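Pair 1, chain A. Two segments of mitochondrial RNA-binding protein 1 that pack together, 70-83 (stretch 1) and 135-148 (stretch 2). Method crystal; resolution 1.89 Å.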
# COMPACT_ATOMS: atom_id res chain seq x y z
N ARG A 70 -11.09 15.29 10.67
CA ARG A 70 -10.16 16.09 9.86
C ARG A 70 -9.10 15.21 9.21
O ARG A 70 -8.89 14.07 9.62
CB ARG A 70 -9.44 17.12 10.74
CG ARG A 70 -10.28 18.17 11.46
CD ARG A 70 -9.38 18.88 12.50
NE ARG A 70 -8.86 17.91 13.49
CZ ARG A 70 -7.89 18.15 14.36
NH1 ARG A 70 -7.29 19.35 14.37
NH2 ARG A 70 -7.51 17.20 15.22
N HIS A 71 -8.41 15.72 8.20
CA HIS A 71 -7.37 14.93 7.58
C HIS A 71 -6.37 14.42 8.62
O HIS A 71 -5.93 13.27 8.57
CB HIS A 71 -6.60 15.76 6.54
CG HIS A 71 -5.76 14.92 5.60
ND1 HIS A 71 -4.80 15.48 4.79
CD2 HIS A 71 -5.78 13.59 5.32
CE1 HIS A 71 -4.25 14.53 4.04
NE2 HIS A 71 -4.83 13.38 4.34
N VAL A 72 -5.98 15.27 9.57
CA VAL A 72 -5.00 14.83 10.54
C VAL A 72 -5.52 13.74 11.50
O VAL A 72 -4.76 12.89 11.98
CB VAL A 72 -4.40 16.07 11.32
CG1 VAL A 72 -5.36 16.58 12.38
CG2 VAL A 72 -3.04 15.70 11.89
N ASP A 73 -6.84 13.72 11.71
CA ASP A 73 -7.43 12.69 12.58
C ASP A 73 -7.30 11.36 11.87
O ASP A 73 -7.08 10.33 12.51
CB ASP A 73 -8.92 12.97 12.81
CG ASP A 73 -9.15 14.28 13.58
OD1 ASP A 73 -8.41 14.53 14.53
OD2 ASP A 73 -10.09 15.02 13.22
N LEU A 74 -7.46 11.36 10.55
CA LEU A 74 -7.31 10.08 9.82
C LEU A 74 -5.88 9.55 10.06
O LEU A 74 -5.66 8.36 10.35
CB LEU A 74 -7.58 10.30 8.33
CG LEU A 74 -7.20 9.14 7.39
CD1 LEU A 74 -8.00 7.81 7.72
CD2 LEU A 74 -7.54 9.59 5.95
N ALA A 75 -4.90 10.43 9.96
CA ALA A 75 -3.53 10.01 10.20
C ALA A 75 -3.35 9.51 11.65
O ALA A 75 -2.66 8.52 11.89
CB ALA A 75 -2.56 11.20 9.89
N TYR A 76 -3.97 10.20 12.62
CA TYR A 76 -3.88 9.76 14.01
C TYR A 76 -4.50 8.41 14.19
O TYR A 76 -3.97 7.59 14.93
CB TYR A 76 -4.56 10.77 14.97
CG TYR A 76 -3.56 11.76 15.55
CD1 TYR A 76 -2.57 11.32 16.41
CD2 TYR A 76 -3.59 13.10 15.19
CE1 TYR A 76 -1.62 12.19 16.91
CE2 TYR A 76 -2.61 13.99 15.69
CZ TYR A 76 -1.64 13.51 16.55
OH TYR A 76 -0.69 14.35 17.07
N LEU A 77 -5.63 8.14 13.52
CA LEU A 77 -6.26 6.83 13.68
C LEU A 77 -5.34 5.74 13.14
O LEU A 77 -5.26 4.66 13.71
CB LEU A 77 -7.62 6.78 12.95
CG LEU A 77 -8.72 7.77 13.38
CD1 LEU A 77 -10.11 7.22 12.98
CD2 LEU A 77 -8.65 8.10 14.87
N VAL A 78 -4.66 6.02 12.03
CA VAL A 78 -3.74 5.00 11.51
C VAL A 78 -2.60 4.82 12.54
O VAL A 78 -2.18 3.69 12.82
CB VAL A 78 -3.19 5.43 10.12
CG1 VAL A 78 -2.07 4.45 9.68
CG2 VAL A 78 -4.35 5.35 9.12
N GLY A 79 -2.13 5.93 13.11
CA GLY A 79 -1.10 5.84 14.13
C GLY A 79 -1.53 4.98 15.33
O GLY A 79 -0.70 4.29 15.95
N VAL A 80 -2.81 5.02 15.69
CA VAL A 80 -3.31 4.18 16.80
C VAL A 80 -3.29 2.73 16.34
O VAL A 80 -2.92 1.83 17.09
CB VAL A 80 -4.80 4.58 17.21
CG1 VAL A 80 -5.45 3.45 18.08
CG2 VAL A 80 -4.79 5.87 17.98
N CYS A 81 -3.68 2.48 15.09
CA CYS A 81 -3.66 1.11 14.57
C CYS A 81 -2.24 0.52 14.59
O CYS A 81 -2.03 -0.69 14.87
CB CYS A 81 -4.13 1.09 13.10
SG CYS A 81 -5.94 1.36 12.98
N LYS A 82 -1.29 1.40 14.28
CA LYS A 82 0.14 1.05 14.19
C LYS A 82 0.82 1.08 15.54
O LYS A 82 2.02 0.76 15.65
CB LYS A 82 0.81 2.02 13.23
CG LYS A 82 0.51 1.67 11.76
CD LYS A 82 1.09 2.69 10.79
CE LYS A 82 0.95 2.20 9.35
NZ LYS A 82 1.70 0.90 9.18
N GLU A 83 0.06 1.45 16.57
CA GLU A 83 0.55 1.52 17.94
C GLU A 83 1.64 2.58 18.15
O GLU A 83 2.54 2.41 18.96
CB GLU A 83 1.05 0.12 18.39
CG GLU A 83 -0.04 -0.93 18.18
CD GLU A 83 0.35 -2.35 18.56
OE1 GLU A 83 -0.51 -3.23 18.39
OE2 GLU A 83 1.49 -2.59 19.00
N LEU A 135 -11.48 -2.37 9.48
CA LEU A 135 -11.23 -0.97 9.84
C LEU A 135 -9.78 -0.57 9.56
O LEU A 135 -9.53 0.48 8.98
CB LEU A 135 -11.56 -0.73 11.33
CG LEU A 135 -11.25 0.71 11.77
CD1 LEU A 135 -12.23 1.69 11.08
CD2 LEU A 135 -11.41 0.82 13.25
N GLU A 136 -8.82 -1.37 10.01
CA GLU A 136 -7.42 -1.08 9.73
C GLU A 136 -7.17 -0.92 8.22
O GLU A 136 -6.52 0.05 7.79
CB GLU A 136 -6.51 -2.23 10.25
CG GLU A 136 -6.41 -2.31 11.80
CD GLU A 136 -5.78 -3.62 12.31
OE1 GLU A 136 -5.41 -3.65 13.50
OE2 GLU A 136 -5.68 -4.61 11.53
N HIS A 137 -7.65 -1.88 7.41
CA HIS A 137 -7.42 -1.78 5.97
C HIS A 137 -8.06 -0.53 5.36
O HIS A 137 -7.46 0.13 4.49
CB HIS A 137 -7.93 -3.03 5.26
CG HIS A 137 -6.98 -4.20 5.36
ND1 HIS A 137 -6.25 -4.65 4.29
CD2 HIS A 137 -6.59 -4.94 6.43
CE1 HIS A 137 -5.43 -5.61 4.69
NE2 HIS A 137 -5.62 -5.80 5.99
N PHE A 138 -9.27 -0.20 5.83
CA PHE A 138 -9.97 0.96 5.32
C PHE A 138 -9.21 2.24 5.65
O PHE A 138 -9.07 3.12 4.82
CB PHE A 138 -11.41 1.05 5.92
CG PHE A 138 -12.25 2.14 5.31
CD1 PHE A 138 -12.21 3.45 5.81
CD2 PHE A 138 -13.01 1.87 4.16
CE1 PHE A 138 -12.91 4.52 5.16
CE2 PHE A 138 -13.72 2.92 3.50
CZ PHE A 138 -13.67 4.26 4.01
N LEU A 139 -8.77 2.37 6.89
CA LEU A 139 -8.05 3.57 7.28
C LEU A 139 -6.71 3.70 6.51
O LEU A 139 -6.35 4.79 6.09
CB LEU A 139 -7.79 3.57 8.79
CG LEU A 139 -9.07 3.62 9.68
CD1 LEU A 139 -8.67 3.37 11.16
CD2 LEU A 139 -9.77 5.01 9.55
N GLU A 140 -5.98 2.59 6.33
CA GLU A 140 -4.69 2.70 5.62
C GLU A 140 -4.95 3.05 4.16
O GLU A 140 -4.25 3.85 3.54
CB GLU A 140 -3.88 1.38 5.73
CG GLU A 140 -3.55 1.08 7.19
CD GLU A 140 -2.44 0.05 7.37
OE1 GLU A 140 -2.23 -0.42 8.52
OE2 GLU A 140 -1.79 -0.28 6.35
N SER A 141 -5.99 2.46 3.61
CA SER A 141 -6.34 2.77 2.23
C SER A 141 -6.74 4.24 2.10
O SER A 141 -6.31 4.95 1.18
CB SER A 141 -7.52 1.90 1.73
OG SER A 141 -7.12 0.56 1.50
N ALA A 142 -7.58 4.69 3.02
CA ALA A 142 -8.08 6.07 2.93
C ALA A 142 -6.95 7.07 3.06
O ALA A 142 -6.91 8.07 2.32
CB ALA A 142 -9.16 6.33 4.02
N LEU A 143 -6.03 6.82 4.00
CA LEU A 143 -4.94 7.77 4.16
C LEU A 143 -4.08 7.76 2.87
O LEU A 143 -3.69 8.81 2.34
CB LEU A 143 -4.07 7.39 5.38
CG LEU A 143 -2.83 8.29 5.60
CD1 LEU A 143 -3.22 9.76 5.82
CD2 LEU A 143 -2.11 7.82 6.83
N ASP A 144 -3.79 6.57 2.34
CA ASP A 144 -2.96 6.55 1.11
C ASP A 144 -3.62 7.26 -0.09
O ASP A 144 -2.94 7.94 -0.89
CB ASP A 144 -2.63 5.11 0.72
CG ASP A 144 -1.55 4.50 1.60
OD1 ASP A 144 -1.05 5.23 2.49
OD2 ASP A 144 -1.19 3.32 1.41
N GLU A 145 -4.93 7.12 -0.24
CA GLU A 145 -5.65 7.73 -1.37
C GLU A 145 -6.04 9.18 -1.10
O GLU A 145 -6.54 9.85 -1.98
CB GLU A 145 -6.96 6.95 -1.65
CG GLU A 145 -6.76 5.47 -2.14
CD GLU A 145 -6.04 5.32 -3.47
OE1 GLU A 145 -6.11 6.22 -4.34
OE2 GLU A 145 -5.43 4.23 -3.67
N SER A 146 -5.79 9.66 0.11
CA SER A 146 -6.25 10.99 0.50
C SER A 146 -5.51 12.17 -0.10
O SER A 146 -5.96 13.32 -0.01
CB SER A 146 -6.21 11.11 2.03
OG SER A 146 -4.87 11.20 2.51
N PHE A 147 -4.37 11.92 -0.70
CA PHE A 147 -3.59 13.02 -1.24
C PHE A 147 -4.00 13.42 -2.65
O PHE A 147 -3.70 14.55 -3.10
CB PHE A 147 -2.09 12.65 -1.21
CG PHE A 147 -1.63 12.17 0.14
CD1 PHE A 147 -1.57 13.05 1.22
CD2 PHE A 147 -1.27 10.83 0.33
CE1 PHE A 147 -1.16 12.61 2.46
CE2 PHE A 147 -0.85 10.37 1.57
CZ PHE A 147 -0.80 11.28 2.65
N GLY A 148 -4.66 12.50 -3.35
CA GLY A 148 -5.11 12.77 -4.71
C GLY A 148 -4.25 12.26 -5.85
O GLY A 148 -4.50 12.58 -7.02

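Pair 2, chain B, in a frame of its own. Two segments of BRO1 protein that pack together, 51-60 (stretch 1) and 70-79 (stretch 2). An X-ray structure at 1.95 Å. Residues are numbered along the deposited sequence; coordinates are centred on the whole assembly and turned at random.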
# COMPACT_ATOMS: atom_id res chain seq x y z
N GLU B 51 -12.63 -26.80 12.55
CA GLU B 51 -12.84 -25.36 12.48
C GLU B 51 -11.66 -24.66 11.79
O GLU B 51 -11.85 -23.72 11.02
CB GLU B 51 -13.05 -24.79 13.89
CG GLU B 51 -14.52 -24.81 14.34
CD GLU B 51 -14.70 -24.79 15.85
OE1 GLU B 51 -13.91 -24.10 16.54
OE2 GLU B 51 -15.64 -25.45 16.34
N LEU B 52 -10.45 -25.13 12.07
CA LEU B 52 -9.25 -24.58 11.46
C LEU B 52 -9.26 -24.80 9.95
O LEU B 52 -8.93 -23.89 9.19
CB LEU B 52 -8.00 -25.25 12.04
CG LEU B 52 -6.69 -25.02 11.27
CD1 LEU B 52 -6.22 -23.57 11.48
CD2 LEU B 52 -5.64 -25.99 11.76
N ASP B 53 -9.61 -26.01 9.52
CA ASP B 53 -9.65 -26.32 8.09
C ASP B 53 -10.64 -25.38 7.40
O ASP B 53 -10.41 -24.91 6.28
CB ASP B 53 -10.08 -27.77 7.88
CG ASP B 53 -9.96 -28.21 6.43
OD1 ASP B 53 -8.82 -28.27 5.92
OD2 ASP B 53 -11.00 -28.50 5.81
N HIS B 54 -11.75 -25.11 8.08
CA HIS B 54 -12.77 -24.22 7.54
C HIS B 54 -12.27 -22.76 7.50
O HIS B 54 -12.50 -22.03 6.53
CB HIS B 54 -14.03 -24.30 8.41
CG HIS B 54 -15.26 -23.78 7.73
ND1 HIS B 54 -16.32 -23.24 8.43
CD2 HIS B 54 -15.61 -23.75 6.43
CE1 HIS B 54 -17.27 -22.90 7.58
NE2 HIS B 54 -16.86 -23.19 6.36
N LEU B 55 -11.57 -22.36 8.55
CA LEU B 55 -11.03 -21.00 8.64
C LEU B 55 -10.12 -20.69 7.46
O LEU B 55 -10.24 -19.63 6.84
CB LEU B 55 -10.27 -20.82 9.95
CG LEU B 55 -9.51 -19.50 10.14
CD1 LEU B 55 -10.48 -18.33 10.13
CD2 LEU B 55 -8.72 -19.54 11.46
N ARG B 56 -9.22 -21.61 7.12
CA ARG B 56 -8.31 -21.38 5.99
C ARG B 56 -9.09 -21.27 4.69
O ARG B 56 -8.76 -20.46 3.82
CB ARG B 56 -7.27 -22.51 5.87
CG ARG B 56 -6.26 -22.28 4.71
CD ARG B 56 -5.23 -23.42 4.61
NE ARG B 56 -4.04 -23.05 3.84
CZ ARG B 56 -3.97 -23.01 2.51
NH1 ARG B 56 -5.02 -23.33 1.76
NH2 ARG B 56 -2.84 -22.65 1.92
N ASN B 57 -10.12 -22.09 4.53
CA ASN B 57 -10.90 -21.99 3.31
C ASN B 57 -11.58 -20.62 3.25
O ASN B 57 -11.64 -19.99 2.19
CB ASN B 57 -11.92 -23.13 3.22
CG ASN B 57 -11.27 -24.46 2.87
OD1 ASN B 57 -10.39 -24.52 2.01
ND2 ASN B 57 -11.71 -25.53 3.52
N ASN B 58 -12.07 -20.14 4.40
CA ASN B 58 -12.73 -18.83 4.41
C ASN B 58 -11.78 -17.64 4.24
O ASN B 58 -12.21 -16.54 3.90
CB ASN B 58 -13.56 -18.65 5.69
CG ASN B 58 -14.80 -19.54 5.70
OD1 ASN B 58 -15.30 -19.93 4.64
ND2 ASN B 58 -15.31 -19.84 6.89
N ALA B 59 -10.49 -17.85 4.47
CA ALA B 59 -9.52 -16.77 4.31
C ALA B 59 -9.15 -16.68 2.83
O ALA B 59 -8.43 -15.77 2.40
CB ALA B 59 -8.27 -17.06 5.13
N ASN B 60 -9.67 -17.62 2.04
CA ASN B 60 -9.33 -17.64 0.63
C ASN B 60 -10.52 -17.83 -0.30
O ASN B 60 -10.38 -18.33 -1.42
CB ASN B 60 -8.29 -18.74 0.40
CG ASN B 60 -6.95 -18.40 1.06
OD1 ASN B 60 -6.21 -17.55 0.57
ND2 ASN B 60 -6.66 -19.04 2.19
N GLU B 70 -10.71 -10.29 8.26
CA GLU B 70 -10.85 -10.90 9.58
C GLU B 70 -10.40 -12.36 9.57
O GLU B 70 -9.67 -12.79 10.47
CB GLU B 70 -12.31 -10.82 10.04
CG GLU B 70 -12.58 -11.37 11.43
CD GLU B 70 -14.07 -11.55 11.70
OE1 GLU B 70 -14.87 -10.80 11.11
OE2 GLU B 70 -14.44 -12.45 12.50
N GLN B 71 -10.85 -13.13 8.58
CA GLN B 71 -10.48 -14.55 8.50
C GLN B 71 -8.97 -14.71 8.38
O GLN B 71 -8.37 -15.59 9.00
CB GLN B 71 -11.15 -15.24 7.30
CG GLN B 71 -12.65 -15.02 7.19
CD GLN B 71 -13.40 -15.23 8.49
OE1 GLN B 71 -14.19 -14.38 8.90
NE2 GLN B 71 -13.18 -16.37 9.14
N ASN B 72 -8.35 -13.87 7.56
CA ASN B 72 -6.90 -13.93 7.37
C ASN B 72 -6.10 -13.53 8.61
O ASN B 72 -5.09 -14.16 8.91
CB ASN B 72 -6.51 -13.05 6.17
CG ASN B 72 -6.69 -13.78 4.85
OD1 ASN B 72 -5.81 -14.52 4.42
ND2 ASN B 72 -7.85 -13.58 4.21
N LEU B 73 -6.55 -12.50 9.33
CA LEU B 73 -5.86 -12.08 10.54
C LEU B 73 -5.94 -13.19 11.59
O LEU B 73 -4.98 -13.46 12.30
CB LEU B 73 -6.48 -10.80 11.13
CG LEU B 73 -6.03 -9.38 10.78
CD1 LEU B 73 -4.65 -9.37 10.16
CD2 LEU B 73 -7.05 -8.73 9.87
N LYS B 74 -7.10 -13.84 11.68
CA LYS B 74 -7.28 -14.94 12.63
C LYS B 74 -6.43 -16.15 12.23
O LYS B 74 -5.83 -16.82 13.09
CB LYS B 74 -8.76 -15.34 12.73
CG LYS B 74 -9.61 -14.27 13.41
CD LYS B 74 -11.06 -14.71 13.59
CE LYS B 74 -11.82 -13.67 14.44
NZ LYS B 74 -13.27 -13.97 14.59
N TYR B 75 -6.38 -16.43 10.94
CA TYR B 75 -5.58 -17.56 10.47
C TYR B 75 -4.09 -17.27 10.69
O TYR B 75 -3.33 -18.17 11.06
CB TYR B 75 -5.86 -17.86 8.99
CG TYR B 75 -5.15 -19.11 8.48
CD1 TYR B 75 -5.33 -20.34 9.13
CD2 TYR B 75 -4.28 -19.06 7.39
CE1 TYR B 75 -4.64 -21.48 8.70
CE2 TYR B 75 -3.59 -20.20 6.96
CZ TYR B 75 -3.78 -21.40 7.62
OH TYR B 75 -3.08 -22.53 7.24
N TYR B 76 -3.65 -16.03 10.46
CA TYR B 76 -2.24 -15.69 10.68
C TYR B 76 -1.92 -15.90 12.16
O TYR B 76 -0.86 -16.44 12.51
CB TYR B 76 -1.94 -14.23 10.30
CG TYR B 76 -0.45 -13.91 10.22
CD1 TYR B 76 0.24 -13.99 9.01
CD2 TYR B 76 0.27 -13.57 11.37
CE1 TYR B 76 1.62 -13.74 8.94
CE2 TYR B 76 1.65 -13.32 11.31
CZ TYR B 76 2.32 -13.41 10.10
OH TYR B 76 3.68 -13.15 10.03
N SER B 77 -2.84 -15.48 13.03
CA SER B 77 -2.62 -15.65 14.47
C SER B 77 -2.38 -17.11 14.79
O SER B 77 -1.48 -17.44 15.57
CB SER B 77 -3.83 -15.14 15.28
OG SER B 77 -3.95 -13.73 15.18
N PHE B 78 -3.17 -18.00 14.19
CA PHE B 78 -3.01 -19.43 14.41
C PHE B 78 -1.59 -19.85 14.04
O PHE B 78 -0.93 -20.59 14.77
CB PHE B 78 -3.99 -20.23 13.55
CG PHE B 78 -3.69 -21.71 13.51
CD1 PHE B 78 -4.10 -22.54 14.54
CD2 PHE B 78 -2.91 -22.25 12.49
CE1 PHE B 78 -3.76 -23.89 14.56
CE2 PHE B 78 -2.56 -23.60 12.50
CZ PHE B 78 -2.98 -24.42 13.54
N LEU B 79 -1.15 -19.37 12.88
CA LEU B 79 0.19 -19.67 12.36
C LEU B 79 1.30 -19.13 13.23
O LEU B 79 2.32 -19.79 13.43
CB LEU B 79 0.34 -19.07 10.96
CG LEU B 79 0.12 -19.86 9.67
CD1 LEU B 79 -0.59 -21.19 9.89
CD2 LEU B 79 -0.63 -18.96 8.72
O HOH W 1 -4.61 -17.62 4.05
O HOH W 2 -5.40 -15.37 1.68

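In both pairs two helices run roughly antiparallel and cross at about the same angle, -138° in pair 1 and -133° in pair 2, with axes 9.4 and 8.8 Å apart at closest approach. Fourteen central residues superpose with an RMSD of 0.4 Å, so the backbones set nearly the same problem, and the side chains answer it differently.

The closest match in side chains is L74(A) with L55(B). Both adopt the t, p rotamer, and their side-chain centres fall 0.3 Å apart. In pair 1, CD2 of L74(A) lies 3.6 Å from CA of L143(A); in pair 2, CD2 of L55(B) lies 3.8 Å from CA of Y75(B). A branched leucine suits this spot because one methyl, CD2, can press against the opposing backbone while the other, CD1, meets a neighbouring side chain.

Across from it, L143(A) corresponds to Y75(B). The leucine is a knob among H71(A), L74(A), A75(A) and V78(A). The tyrosine is larger, and its flat ring meets the matched positions L52(B), L55(B) and R56(B) with both edge and face: CD1 of L52(B) lies at the ring edge, 3.8 Å from CE1 of Y75(B), while CB of R56(B) sits over the face, 4.2 Å from the ring centroid. R56(B) stands where pair 1 has the small A75(A), offering aliphatic carbons to the ring while its guanidinium nitrogens bond elsewhere in the structure.

H71(A) and L52(B) have side-chain centres 1.0 Å apart but different chemistry, in keeping with their partners. The imidazole NE2 of H71(A) donates to OG of S146(A) at 2.8 Å, and that hydroxyl in turn donates to O of L143(A) at 2.7 Å. In pair 2, F78(B) matches S146(A), and CD1 of L52(B) rests over its face, 3.6 Å from the ring centroid. Pair 1 has a polar pair here, pair 2 an apolar one.

At the other end, L139(A) fills a hole formed by L74(A), L77(A), V78(A) and C81(A). Its counterpart Q71(B) packs through its aliphatic portion, CB lying 3.7 Å from CA of A59(B). N58(B), matching L77(A), also points inward, its CB 4.0 Å from CG of Q71(B). Where V78(A) places CG2 3.7 Å from O of L139(A), the compact A59(B) accompanies a CA separation of only 4.8 Å from Q71(B), against 6.2 Å between V78(A) and L139(A). N72(B), matching E140(A), adds a polar tie: its ND2 donates to O of A59(B) at 2.9 Å.

Finally, A142(A) meets L74(A) with a methyl, whereas K74(B) starts toward the partner but leads its end away, where NZ forms a salt bridge with OE2 of E70(B) at 2.8 Å.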